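Local coordinates for protein leukotriene A-4 hydrolase (Saccharomyces cerevisiae, PDB 2XQ0) that preferentially cleaves di- and tripeptides as a zinc aminopeptidase of the M1 family and shows a low epoxide hydrolase activity in vitro, at residues E78-G83 with N115-T120; L67-S72 with P156-P161. One frame throughout, in Å; residues are numbered along the deposited sequence.

Interaction 1 of 2, residues E78-G83 with N115-T120; sequences EVHIDG and NIQFRT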
# COMPACT_ATOMS: atom_id res chain seq x y z
N GLU A 78 -20.43 -17.13 20.61
CA GLU A 78 -20.24 -17.49 22.01
C GLU A 78 -18.98 -16.82 22.52
O GLU A 78 -18.06 -16.56 21.76
CB GLU A 78 -20.10 -19.01 22.17
CG GLU A 78 -21.28 -19.82 21.63
CD GLU A 78 -21.01 -21.32 21.61
OE1 GLU A 78 -20.31 -21.82 22.52
OE2 GLU A 78 -21.50 -22.00 20.68
N VAL A 79 -18.93 -16.56 23.82
CA VAL A 79 -17.73 -16.04 24.46
C VAL A 79 -17.46 -16.77 25.78
O VAL A 79 -18.38 -16.93 26.61
CB VAL A 79 -17.88 -14.56 24.81
CG1 VAL A 79 -16.59 -14.07 25.46
CG2 VAL A 79 -18.22 -13.74 23.57
N HIS A 80 -16.22 -17.20 25.98
CA HIS A 80 -15.80 -17.85 27.22
C HIS A 80 -14.58 -17.13 27.78
O HIS A 80 -13.69 -16.72 27.04
CB HIS A 80 -15.42 -19.30 26.96
CG HIS A 80 -16.58 -20.20 26.67
ND1 HIS A 80 -17.09 -20.37 25.40
CD2 HIS A 80 -17.30 -21.01 27.48
CE1 HIS A 80 -18.09 -21.23 25.44
NE2 HIS A 80 -18.24 -21.63 26.69
N ILE A 81 -14.55 -16.98 29.10
CA ILE A 81 -13.36 -16.54 29.81
C ILE A 81 -12.95 -17.62 30.81
O ILE A 81 -13.76 -18.07 31.62
CB ILE A 81 -13.59 -15.20 30.53
CG1 ILE A 81 -13.74 -14.07 29.50
CG2 ILE A 81 -12.42 -14.91 31.47
CD1 ILE A 81 -14.29 -12.77 30.07
N ASP A 82 -11.70 -18.06 30.74
CA ASP A 82 -11.23 -19.13 31.60
C ASP A 82 -12.15 -20.35 31.59
O ASP A 82 -12.53 -20.87 32.63
CB ASP A 82 -11.05 -18.61 33.02
CG ASP A 82 -9.92 -17.61 33.13
OD1 ASP A 82 -9.10 -17.55 32.18
OD2 ASP A 82 -9.84 -16.90 34.15
N GLY A 83 -12.53 -20.79 30.39
CA GLY A 83 -13.36 -21.97 30.24
C GLY A 83 -14.83 -21.78 30.53
O GLY A 83 -15.64 -22.67 30.25
N ASN A 115 -11.86 -16.45 24.90
CA ASN A 115 -12.19 -17.13 23.66
C ASN A 115 -13.52 -16.65 23.09
O ASN A 115 -14.54 -16.60 23.78
CB ASN A 115 -12.23 -18.65 23.86
CG ASN A 115 -12.50 -19.41 22.56
OD1 ASN A 115 -13.65 -19.72 22.24
ND2 ASN A 115 -11.46 -19.71 21.82
N ILE A 116 -13.51 -16.28 21.81
CA ILE A 116 -14.73 -15.85 21.14
C ILE A 116 -14.94 -16.67 19.87
O ILE A 116 -14.10 -16.68 18.98
CB ILE A 116 -14.62 -14.39 20.72
CG1 ILE A 116 -14.21 -13.51 21.92
CG2 ILE A 116 -15.93 -13.92 20.08
CD1 ILE A 116 -13.65 -12.18 21.52
N GLN A 117 -16.09 -17.34 19.79
CA GLN A 117 -16.46 -18.05 18.58
C GLN A 117 -17.26 -17.12 17.70
O GLN A 117 -18.14 -16.41 18.17
CB GLN A 117 -17.31 -19.27 18.89
CG GLN A 117 -16.58 -20.37 19.61
CD GLN A 117 -17.52 -21.45 20.09
OE1 GLN A 117 -18.31 -21.99 19.31
NE2 GLN A 117 -17.47 -21.75 21.38
N PHE A 118 -16.97 -17.14 16.41
CA PHE A 118 -17.61 -16.22 15.51
C PHE A 118 -17.56 -16.77 14.10
O PHE A 118 -16.86 -17.76 13.83
CB PHE A 118 -16.87 -14.87 15.55
CG PHE A 118 -15.49 -14.94 14.96
CD1 PHE A 118 -14.42 -15.40 15.71
CD2 PHE A 118 -15.27 -14.57 13.65
CE1 PHE A 118 -13.16 -15.48 15.16
CE2 PHE A 118 -14.02 -14.66 13.10
CZ PHE A 118 -12.96 -15.12 13.86
N ARG A 119 -18.29 -16.13 13.20
CA ARG A 119 -18.11 -16.33 11.77
C ARG A 119 -18.21 -14.99 11.03
O ARG A 119 -18.87 -14.06 11.50
CB ARG A 119 -19.15 -17.33 11.23
CG ARG A 119 -20.59 -16.89 11.45
CD ARG A 119 -21.59 -17.99 11.05
NE ARG A 119 -21.47 -18.30 9.63
CZ ARG A 119 -20.92 -19.40 9.13
NH1 ARG A 119 -20.46 -20.34 9.95
NH2 ARG A 119 -20.86 -19.58 7.82
N THR A 120 -17.55 -14.90 9.88
CA THR A 120 -17.72 -13.76 9.01
C THR A 120 -19.10 -13.77 8.34
O THR A 120 -19.77 -14.80 8.29
CB THR A 120 -16.60 -13.64 7.96
OG1 THR A 120 -16.58 -14.81 7.10
CG2 THR A 120 -15.26 -13.50 8.66
O HOH W 1 -20.81 -22.63 18.11
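Glu78, Val79 and His80 pair with Gln117, Ile116 and Asn115 as neighbouring antiparallel strands of the large N-terminal sheet, their axes 4.8 Å apart at 169°. The tight part is the backbone: around the hydrogen-bonded pair His80 and Asn115, His80 N reaches Asn115 O at 2.8 Å, and the reciprocal bond, from Asn115 N to His80 O, is nearly straight, with 174° at the hydrogen. Toward Glu78 the pairing slackens, since Gln117 N still binds Glu78 O but Glu78 N to Gln117 O is weak at 3.4 Å. On the buried face Val79 and Ile116 lie side by side, CG2 to CG2 at 4.2 Å, where Val79 also touches Phe88 and Ile116 touches Val76. The other, partly exposed face is polar. Glu78 and Gln117 run alongside each other there, carboxylate and amide planes 56° apart, and a water bridges their ends; Glu78 OE1 also lies in the plane of the His80 ring, at its edge. An alanine in place of Glu78 would probably leave that water without its second acceptor and the Gln117 amide freer to turn. The water donates to both side chains, 2.7 Å from Glu78 OE2 and 2.8 Å from Gln117 OE1.

Interaction 2 of 2, residues L67-S72 with P156-P161; sequences LHLDTS and PCFDTP
A single antiparallel bridge joins Asp70 to Cys157 where the outermost strand 66-69 of the N-terminal sheet meets the buried loop before strand 165-172. Asp70 N donates to Cys157 O at 3.0 Å, while the return bond from Cys157 N to Asp70 O is weak at 3.3 Å. The segments run 90° apart, and the pairing stays local. Its polar extension is the Asp70 carboxylate, which reaches back to the loop: OD2 accepts Asp159 N at 2.9 Å through its anti lone pair. Thr21 OG1 also binds OD2, and Leu22 N binds OD1, so both buried oxygens are engaged. The two carboxylates are turned 81° apart, with the OD2 atoms of Asp70 and Asp159 5.3 Å from each other; the salt bridge from Asp159 to Arg152 would probably offset this like-charge proximity. The Asp159 side chain lies about 7 Å from that of Leu146, a substrate-binding residue. On the apolar side, Leu69 CD2 sits over one face of the Phe158 ring, 3.4 Å from its centroid and 17° off the normal, a close CH-pi contact. Leu67 CD1 meets the edge of that ring at CZ, 3.7 Å away. Farther along, Thr71 CG2 rests on Pro156 CB at 3.9 Å. Two successive inverse gamma turns, centred on Phe158 and Asp159, kink the loop where it packs on strands 28-40 and 45-56 of the M1 N-terminal domain sheet.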
# COMPACT_ATOMS: atom_id res chain seq x y z
N LEU A 67 -14.64 -5.81 28.93
CA LEU A 67 -13.80 -5.86 27.73
C LEU A 67 -14.62 -5.22 26.64
O LEU A 67 -15.80 -5.53 26.51
CB LEU A 67 -13.56 -7.31 27.30
CG LEU A 67 -12.28 -8.09 27.55
CD1 LEU A 67 -11.06 -7.35 27.01
CD2 LEU A 67 -12.12 -8.40 29.02
N HIS A 68 -14.01 -4.34 25.86
CA HIS A 68 -14.66 -3.76 24.69
C HIS A 68 -13.78 -4.12 23.50
O HIS A 68 -12.61 -3.73 23.45
CB HIS A 68 -14.73 -2.24 24.78
CG HIS A 68 -15.63 -1.73 25.85
ND1 HIS A 68 -15.70 -0.39 26.18
CD2 HIS A 68 -16.50 -2.36 26.67
CE1 HIS A 68 -16.58 -0.22 27.16
NE2 HIS A 68 -17.08 -1.40 27.47
N LEU A 69 -14.33 -4.84 22.53
CA LEU A 69 -13.58 -5.16 21.31
C LEU A 69 -14.26 -4.58 20.07
O LEU A 69 -15.46 -4.26 20.09
CB LEU A 69 -13.36 -6.68 21.16
CG LEU A 69 -12.59 -7.50 22.21
CD1 LEU A 69 -12.32 -8.92 21.73
CD2 LEU A 69 -11.29 -6.87 22.57
N ASP A 70 -13.47 -4.44 19.01
CA ASP A 70 -13.93 -3.93 17.72
C ASP A 70 -14.52 -5.11 16.96
O ASP A 70 -13.97 -6.20 17.02
CB ASP A 70 -12.72 -3.44 16.90
CG ASP A 70 -12.16 -2.11 17.38
OD1 ASP A 70 -12.91 -1.12 17.35
OD2 ASP A 70 -10.95 -2.04 17.73
N THR A 71 -15.63 -4.90 16.26
CA THR A 71 -16.12 -5.86 15.28
C THR A 71 -16.79 -5.04 14.21
O THR A 71 -17.17 -3.89 14.46
CB THR A 71 -17.17 -6.87 15.84
OG1 THR A 71 -18.44 -6.23 15.99
CG2 THR A 71 -16.72 -7.45 17.15
N SER A 72 -16.92 -5.62 13.02
CA SER A 72 -17.69 -5.04 11.93
C SER A 72 -18.32 -6.14 11.09
O SER A 72 -17.61 -6.92 10.43
CB SER A 72 -16.80 -4.17 11.04
OG SER A 72 -17.58 -3.70 9.95
N PRO A 156 -12.96 -10.54 15.89
CA PRO A 156 -13.08 -9.53 16.95
C PRO A 156 -11.71 -9.33 17.59
O PRO A 156 -11.00 -10.30 17.85
CB PRO A 156 -14.08 -10.16 17.93
CG PRO A 156 -14.02 -11.63 17.67
CD PRO A 156 -13.57 -11.83 16.25
N CYS A 157 -11.33 -8.08 17.80
CA CYS A 157 -9.99 -7.81 18.30
C CYS A 157 -9.83 -6.37 18.78
O CYS A 157 -10.73 -5.54 18.67
CB CYS A 157 -8.96 -8.09 17.20
SG CYS A 157 -9.19 -7.13 15.67
N PHE A 158 -8.66 -6.08 19.33
CA PHE A 158 -8.29 -4.70 19.60
C PHE A 158 -7.69 -4.16 18.31
O PHE A 158 -6.47 -4.23 18.10
CB PHE A 158 -7.27 -4.64 20.72
CG PHE A 158 -7.78 -5.13 22.04
CD1 PHE A 158 -8.68 -4.39 22.77
CD2 PHE A 158 -7.34 -6.34 22.56
CE1 PHE A 158 -9.14 -4.83 24.00
CE2 PHE A 158 -7.80 -6.78 23.80
CZ PHE A 158 -8.71 -6.02 24.51
N ASP A 159 -8.55 -3.67 17.41
CA ASP A 159 -8.14 -3.31 16.05
C ASP A 159 -7.49 -1.92 15.99
O ASP A 159 -8.04 -0.97 15.40
CB ASP A 159 -9.33 -3.39 15.08
CG ASP A 159 -8.91 -3.31 13.61
OD1 ASP A 159 -7.70 -3.33 13.33
OD2 ASP A 159 -9.80 -3.24 12.73
N THR A 160 -6.31 -1.82 16.59
CA THR A 160 -5.53 -0.58 16.56
C THR A 160 -4.06 -0.92 16.34
O THR A 160 -3.57 -1.95 16.80
CB THR A 160 -5.75 0.27 17.86
OG1 THR A 160 -4.69 1.23 18.00
CG2 THR A 160 -5.78 -0.60 19.08
N PRO A 161 -3.33 -0.07 15.60
CA PRO A 161 -1.92 -0.38 15.41
C PRO A 161 -1.09 -0.18 16.69
O PRO A 161 0.08 -0.57 16.73
CB PRO A 161 -1.49 0.55 14.28
CG PRO A 161 -2.52 1.66 14.26
CD PRO A 161 -3.81 1.00 14.70

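From the N terminus, the chain first passes 67-72, at the end of the outermost strand of the ten-stranded sheet, and then enters strand 74-81. Interaction 1 closes a loop of 31 residues when 115-120 returns beside 78-83. Interaction 2 closes a longer one, of 83 residues, when 156-161 reaches 67-72, and interaction 1 is nested inside it without crossing. Their centres are 14 Å apart, yet they touch directly: Ile116 CD1 packs on Leu69 CD1 at 3.5 Å, and Phe118 CD1 on Pro156 CD at 3.7 Å. Interaction 1 thus joins strands within the sheet, whereas interaction 2 ties the outermost strand 66-69 to the loop before strand 165-172, which also packs on inner strands of the same sheet.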